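Long-range contacts in DNA polymerase III beta subunit (PDB 2AVT), which probably forms a ring-shaped dimer around DNA and slides along it, tethering the replicative polymerase to its template for processive synthesis: residues 40-45 with 56-60; 180-184 with 333-337; 214-219 with 235-240. All coordinates share one frame. Residue numbers count along the deposited sequence, not the author numbering.

Contact 1. Residues 40-45 with 56-60; sequences STGVTL and NTIPV
Strands 42-45 and 56-59 run antiparallel, their axes 4.5 Å apart at closest approach and their directions 165° apart. Asn56 (chi1 t) faces Leu45 as a hydrogen-bonded pair, CA atoms 5.1 Å apart: Asn56 N donates to Leu45 O and Leu45 N to Asn56 O, both at 2.7 Å. Thr57 and Thr44 form a non-hydrogen-bonded pair, CA-CA 4.1 Å; both take chi1 m, which brings Thr57 OG1 within 2.7 Å of Thr44 OG1 in a hydrogen bond on the more open face. Ile58 (m, t) pairs with Val43 through Ile58 N to Val43 O and Val43 N to Ile58 O, each 2.8 Å. On the opposite face, Ile58 CD1 approaches Leu45 CD1 at 4.3 Å, and this side, with Val43, packs against helix 8-18 and strand 3-7. Pro59 and Gly42 form a non-hydrogen-bonded pair, CA-CA 4.3 Å. Gly42 is extended at phi/psi 164/179, and a CB there would strike Ile58 O. Beyond the last pair, Val60 N donates to Thr41 O at 3.0 Å, while Val60 CG2 lies 4.0 Å from Ser40 O. Strands 42-48 and 52-59 thus make a beta hairpin of the N-terminal domain, within a sheet in which strand 52-59 lies next to strand 238-243 of the central domain, as in the bacterial beta-subunit fold.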
# COMPACT_ATOMS: atom_id res chain seq x y z
N SER A 40 22.98 -22.42 23.31
CA SER A 40 24.06 -21.71 23.98
C SER A 40 24.71 -20.63 23.12
O SER A 40 25.19 -19.61 23.63
CB SER A 40 25.12 -22.70 24.43
OG SER A 40 24.54 -23.74 25.19
N THR A 41 24.71 -20.83 21.82
CA THR A 41 25.36 -19.89 20.93
C THR A 41 24.45 -18.90 20.20
O THR A 41 24.94 -18.07 19.44
CB THR A 41 26.20 -20.64 19.90
OG1 THR A 41 25.38 -21.61 19.24
CG2 THR A 41 27.36 -21.35 20.59
N GLY A 42 23.15 -18.98 20.42
CA GLY A 42 22.26 -18.05 19.74
C GLY A 42 20.79 -18.42 19.75
O GLY A 42 20.39 -19.45 20.28
N VAL A 43 19.99 -17.55 19.15
CA VAL A 43 18.55 -17.77 19.05
C VAL A 43 18.23 -18.03 17.59
O VAL A 43 18.39 -17.16 16.73
CB VAL A 43 17.78 -16.53 19.56
CG1 VAL A 43 16.30 -16.63 19.17
CG2 VAL A 43 17.91 -16.44 21.09
N THR A 44 17.79 -19.24 17.29
CA THR A 44 17.48 -19.58 15.91
C THR A 44 15.98 -19.52 15.63
O THR A 44 15.17 -20.14 16.32
CB THR A 44 18.02 -20.98 15.56
OG1 THR A 44 19.45 -20.97 15.66
CG2 THR A 44 17.63 -21.36 14.13
N LEU A 45 15.64 -18.76 14.59
CA LEU A 45 14.25 -18.57 14.18
C LEU A 45 13.99 -19.34 12.89
O LEU A 45 14.77 -19.23 11.93
CB LEU A 45 13.97 -17.09 13.95
CG LEU A 45 14.39 -16.17 15.11
CD1 LEU A 45 14.12 -14.72 14.74
CD2 LEU A 45 13.62 -16.55 16.37
N ASN A 56 17.01 -18.57 10.53
CA ASN A 56 17.81 -17.38 10.78
C ASN A 56 18.25 -17.34 12.23
O ASN A 56 17.44 -17.33 13.16
CB ASN A 56 16.98 -16.15 10.40
CG ASN A 56 17.77 -14.85 10.51
OD1 ASN A 56 19.00 -14.84 10.55
ND2 ASN A 56 17.05 -13.73 10.54
N THR A 57 19.57 -17.33 12.42
CA THR A 57 20.16 -17.34 13.74
C THR A 57 20.73 -16.01 14.18
O THR A 57 21.45 -15.34 13.44
CB THR A 57 21.29 -18.40 13.81
OG1 THR A 57 20.75 -19.70 13.61
CG2 THR A 57 21.99 -18.34 15.18
N ILE A 58 20.39 -15.63 15.41
CA ILE A 58 20.90 -14.41 16.02
C ILE A 58 21.95 -14.95 16.98
O ILE A 58 21.63 -15.63 17.96
CB ILE A 58 19.84 -13.67 16.84
CG1 ILE A 58 18.65 -13.28 15.96
CG2 ILE A 58 20.45 -12.41 17.46
CD1 ILE A 58 17.45 -12.85 16.78
N PRO A 59 23.24 -14.69 16.69
CA PRO A 59 24.39 -15.13 17.48
C PRO A 59 24.59 -14.40 18.80
O PRO A 59 24.35 -13.20 18.90
CB PRO A 59 25.56 -14.89 16.53
CG PRO A 59 25.13 -13.62 15.85
CD PRO A 59 23.68 -13.92 15.51
N VAL A 60 25.03 -15.13 19.82
CA VAL A 60 25.30 -14.51 21.11
C VAL A 60 26.64 -13.78 21.05
O VAL A 60 26.69 -12.58 20.79
CB VAL A 60 25.39 -15.53 22.23
CG1 VAL A 60 26.18 -14.95 23.40
CG2 VAL A 60 24.01 -15.92 22.68

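Contact 2. Residues 180-184 with 333-337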
# COMPACT_ATOMS: atom_id res chain seq x y z
N THR A 180 11.02 -18.91 -18.98
CA THR A 180 10.13 -18.57 -20.08
C THR A 180 8.68 -18.92 -19.78
O THR A 180 8.37 -19.77 -18.95
CB THR A 180 10.55 -19.31 -21.38
OG1 THR A 180 9.71 -18.88 -22.46
CG2 THR A 180 10.42 -20.81 -21.22
N ASP A 181 7.79 -18.22 -20.48
CA ASP A 181 6.35 -18.41 -20.35
C ASP A 181 5.83 -18.81 -21.74
O ASP A 181 4.66 -18.59 -22.05
CB ASP A 181 5.68 -17.11 -19.91
CG ASP A 181 5.78 -16.02 -20.95
OD1 ASP A 181 6.72 -16.09 -21.77
OD2 ASP A 181 4.93 -15.10 -20.95
N SER A 182 6.71 -19.38 -22.57
CA SER A 182 6.38 -19.81 -23.93
C SER A 182 5.68 -18.68 -24.68
O SER A 182 4.81 -18.90 -25.52
CB SER A 182 5.49 -21.04 -23.91
OG SER A 182 4.22 -20.76 -23.34
N HIS A 183 6.07 -17.47 -24.34
CA HIS A 183 5.57 -16.25 -24.96
C HIS A 183 6.79 -15.35 -25.06
O HIS A 183 7.02 -14.69 -26.08
CB HIS A 183 4.50 -15.60 -24.07
CG HIS A 183 3.19 -16.33 -24.06
ND1 HIS A 183 2.42 -16.47 -25.19
CD2 HIS A 183 2.53 -16.95 -23.06
CE1 HIS A 183 1.33 -17.16 -24.89
NE2 HIS A 183 1.37 -17.47 -23.61
N ARG A 184 7.57 -15.36 -23.99
CA ARG A 184 8.79 -14.58 -23.85
C ARG A 184 9.77 -15.40 -23.01
O ARG A 184 9.37 -16.30 -22.27
CB ARG A 184 8.48 -13.23 -23.20
CG ARG A 184 7.95 -13.29 -21.79
CD ARG A 184 7.12 -12.02 -21.60
NE ARG A 184 7.07 -11.51 -20.24
CZ ARG A 184 6.83 -12.24 -19.16
NH1 ARG A 184 6.62 -13.55 -19.28
NH2 ARG A 184 6.77 -11.66 -17.97
N TYR A 333 5.23 -7.34 -22.43
CA TYR A 333 6.41 -8.18 -22.53
C TYR A 333 7.67 -7.34 -22.73
O TYR A 333 8.70 -7.58 -22.09
CB TYR A 333 6.23 -9.16 -23.68
CG TYR A 333 5.16 -10.19 -23.44
CD1 TYR A 333 4.53 -10.30 -22.20
CD2 TYR A 333 4.81 -11.11 -24.43
CE1 TYR A 333 3.60 -11.29 -21.96
CE2 TYR A 333 3.88 -12.10 -24.19
CZ TYR A 333 3.28 -12.19 -22.95
OH TYR A 333 2.38 -13.20 -22.70
N LEU A 334 7.59 -6.35 -23.61
CA LEU A 334 8.73 -5.48 -23.88
C LEU A 334 9.00 -4.61 -22.66
O LEU A 334 10.15 -4.40 -22.26
CB LEU A 334 8.46 -4.59 -25.10
CG LEU A 334 9.59 -3.63 -25.48
CD1 LEU A 334 10.91 -4.41 -25.60
CD2 LEU A 334 9.25 -2.95 -26.78
N ILE A 335 7.93 -4.09 -22.06
CA ILE A 335 8.04 -3.25 -20.88
C ILE A 335 8.82 -3.98 -19.79
O ILE A 335 9.77 -3.44 -19.23
CB ILE A 335 6.64 -2.85 -20.34
CG1 ILE A 335 5.92 -2.01 -21.40
CG2 ILE A 335 6.77 -2.07 -19.04
CD1 ILE A 335 4.54 -1.53 -20.99
N GLU A 336 8.43 -5.21 -19.50
CA GLU A 336 9.11 -6.00 -18.48
C GLU A 336 10.56 -6.34 -18.85
O GLU A 336 11.44 -6.38 -17.99
CB GLU A 336 8.29 -7.27 -18.20
CG GLU A 336 7.07 -6.99 -17.33
CD GLU A 336 6.11 -8.15 -17.22
OE1 GLU A 336 6.57 -9.31 -17.13
OE2 GLU A 336 4.88 -7.91 -17.22
N SER A 337 10.82 -6.57 -20.14
CA SER A 337 12.18 -6.87 -20.59
C SER A 337 13.07 -5.65 -20.40
O SER A 337 14.22 -5.76 -19.99
CB SER A 337 12.19 -7.28 -22.07
OG SER A 337 11.71 -8.60 -22.23
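Residues 180-184 make the tight connection between strands 174-180 and 184-191, closed by Asp181 N donating to Arg184 O at 3.1 Å. Opposite lies a short piece of helix 331-339; the nearest CA atoms, of Arg184 and Tyr333, are 7.0 Å apart. Thr180 OG1 accepts from Ser182 N at 3.0 Å, an ST turn, and donates to Arg184 O at 2.6 Å, while Asp181 OD1 takes the very short 2.5 Å bond from Arg184 N, an Asx motif. Here a hairpin loop of the central domain meets a helix of the C-terminal domain, beside a sheet both share. Arg184 is the bridge: its NH1 forms a salt bridge with Asp181 OD2 at 2.8 Å, and its NH2 another with Glu336 OE1 at 2.5 Å, linking the three charges in one network. Tyr333 offers its ring face to the aliphatic part of Arg184, a CH-pi contact with CD 3.4 Å from the ring centroid. Tyr333 OH reaches His183 CB at 3.5 Å.

Contact 3. Residues 214-219 with 235-240; sequences VFTDDI and SEHISF
Residues 214-219 leave the end of helix 205-214: Phe215 is the first residue to depart from helical angles, and Thr216 to Ile219 form a type I beta turn, with Ile219 N donating to Thr216 O at 3.0 Å. In 235-240 a short turn, Ser235 N to Ile238 O 2.9 Å, leads into strand 238-243. The backbones stay apart, with CA-CA distances of 7.9 Å for Phe215-Ile238 and 7.4 Å for Ile219-Ser235. Apolar packing fills the gap. Phe215 (chi1 m, chi2 -86°) brings CZ to 3.7 Å from Ile238 CG2 and, along its ring edge, CE2 to 3.6 Å from Phe240 CB. Val214 (t) sets CG2 3.8 Å from Phe240 CE2 and CG1 4.1 Å from Ile238 CG2. Ile219 CD1 meets Ile238 CD1 at 4.2 Å. Among polar groups, Ser235 OG (chi1 p) sits 3.5 Å from Phe215 CE1, near the ring plane, and accepts a weak hydrogen bond from Ile238 N at 3.0 Å; Thr216 OG1 donates to Asp218 OD1 at 2.5 Å. Since these polar bonds stay within each segment, the helix end is held against the sheet that the N-terminal and central domains share by aliphatic and aromatic side chains.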
# COMPACT_ATOMS: atom_id res chain seq x y z
N VAL A 214 15.59 -11.81 1.47
CA VAL A 214 16.15 -12.35 2.71
C VAL A 214 17.64 -12.09 2.93
O VAL A 214 18.05 -11.79 4.05
CB VAL A 214 15.90 -13.87 2.79
CG1 VAL A 214 16.47 -14.42 4.09
CG2 VAL A 214 14.39 -14.15 2.71
N PHE A 215 18.45 -12.23 1.89
CA PHE A 215 19.88 -11.99 2.01
C PHE A 215 20.20 -10.53 1.71
O PHE A 215 20.13 -10.09 0.56
CB PHE A 215 20.67 -12.92 1.09
CG PHE A 215 20.64 -14.37 1.51
CD1 PHE A 215 21.55 -14.85 2.44
CD2 PHE A 215 19.69 -15.24 1.01
CE1 PHE A 215 21.51 -16.17 2.87
CE2 PHE A 215 19.64 -16.56 1.43
CZ PHE A 215 20.55 -17.02 2.36
N THR A 216 20.54 -9.78 2.76
CA THR A 216 20.88 -8.37 2.61
C THR A 216 22.24 -8.19 1.94
O THR A 216 23.10 -9.07 1.99
CB THR A 216 20.86 -7.65 3.97
OG1 THR A 216 21.50 -8.46 4.96
CG2 THR A 216 19.43 -7.36 4.39
N ASP A 217 22.42 -7.03 1.32
CA ASP A 217 23.63 -6.73 0.59
C ASP A 217 24.93 -6.72 1.38
O ASP A 217 26.01 -6.85 0.80
CB ASP A 217 23.44 -5.41 -0.16
CG ASP A 217 22.14 -5.40 -0.94
OD1 ASP A 217 21.85 -6.43 -1.58
OD2 ASP A 217 21.40 -4.39 -0.90
N ASP A 218 24.84 -6.59 2.70
CA ASP A 218 26.05 -6.61 3.51
C ASP A 218 26.65 -8.02 3.49
O ASP A 218 27.78 -8.23 3.92
CB ASP A 218 25.74 -6.17 4.95
CG ASP A 218 24.69 -7.04 5.61
OD1 ASP A 218 23.61 -7.20 5.02
OD2 ASP A 218 24.95 -7.55 6.72
N ILE A 219 25.88 -8.98 2.98
CA ILE A 219 26.35 -10.37 2.88
C ILE A 219 27.00 -10.57 1.52
O ILE A 219 26.32 -10.69 0.50
CB ILE A 219 25.18 -11.36 3.02
CG1 ILE A 219 24.59 -11.27 4.43
CG2 ILE A 219 25.66 -12.77 2.71
CD1 ILE A 219 23.41 -12.18 4.67
N SER A 235 24.42 -18.53 4.31
CA SER A 235 25.34 -17.47 4.68
C SER A 235 25.80 -17.84 6.08
O SER A 235 25.54 -18.96 6.53
CB SER A 235 24.63 -16.11 4.70
OG SER A 235 23.61 -16.06 5.69
N GLU A 236 26.47 -16.94 6.77
CA GLU A 236 26.93 -17.25 8.12
C GLU A 236 25.80 -17.53 9.11
O GLU A 236 25.88 -18.46 9.90
CB GLU A 236 27.80 -16.10 8.65
CG GLU A 236 29.20 -16.06 8.05
CD GLU A 236 29.95 -17.36 8.26
OE1 GLU A 236 29.86 -17.93 9.37
OE2 GLU A 236 30.63 -17.82 7.31
N HIS A 237 24.74 -16.74 9.06
CA HIS A 237 23.65 -16.95 10.01
C HIS A 237 22.31 -17.30 9.40
O HIS A 237 21.32 -17.50 10.12
CB HIS A 237 23.49 -15.71 10.89
CG HIS A 237 24.76 -15.28 11.55
ND1 HIS A 237 25.47 -14.17 11.15
CD2 HIS A 237 25.49 -15.86 12.53
CE1 HIS A 237 26.58 -14.08 11.86
NE2 HIS A 237 26.61 -15.09 12.71
N ILE A 238 22.26 -17.40 8.07
CA ILE A 238 21.01 -17.71 7.39
C ILE A 238 21.06 -18.93 6.49
O ILE A 238 21.95 -19.08 5.65
CB ILE A 238 20.56 -16.53 6.51
CG1 ILE A 238 20.40 -15.27 7.36
CG2 ILE A 238 19.26 -16.90 5.80
CD1 ILE A 238 20.15 -14.02 6.53
N SER A 239 20.09 -19.82 6.68
CA SER A 239 19.97 -21.00 5.83
C SER A 239 18.61 -20.88 5.15
O SER A 239 17.57 -20.82 5.81
CB SER A 239 20.06 -22.28 6.64
OG SER A 239 21.37 -22.47 7.12
N PHE A 240 18.64 -20.80 3.83
CA PHE A 240 17.43 -20.64 3.03
C PHE A 240 17.26 -21.88 2.14
O PHE A 240 18.08 -22.13 1.24
CB PHE A 240 17.60 -19.37 2.19
CG PHE A 240 16.38 -18.98 1.39
CD1 PHE A 240 16.22 -19.41 0.08
CD2 PHE A 240 15.45 -18.09 1.90
CE1 PHE A 240 15.17 -18.96 -0.70
CE2 PHE A 240 14.40 -17.63 1.12
CZ PHE A 240 14.26 -18.07 -0.17

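In the fold
Contacts 1 and 3 are partly buried and reach the same sheet, where strands 52-59 and 238-243 are neighbours; they touch through Thr57 N and His237 O, 2.9 Å apart and probably hydrogen-bonded, so the N-terminal and central domains are joined edge to edge. Contact 2 lies at the surface on the other side of the chain's centre, about 30 Å from contact 1 between nearest atoms, where the central domain meets the C-terminal one. Contact 3 is nested within the loop that contact 2 closes. Their chemistry follows their positions: backbone pairing between strands in contact 1, hydrophobic packing of a helix end on a sheet in contact 3, and charged side chains bridging two domains in contact 2.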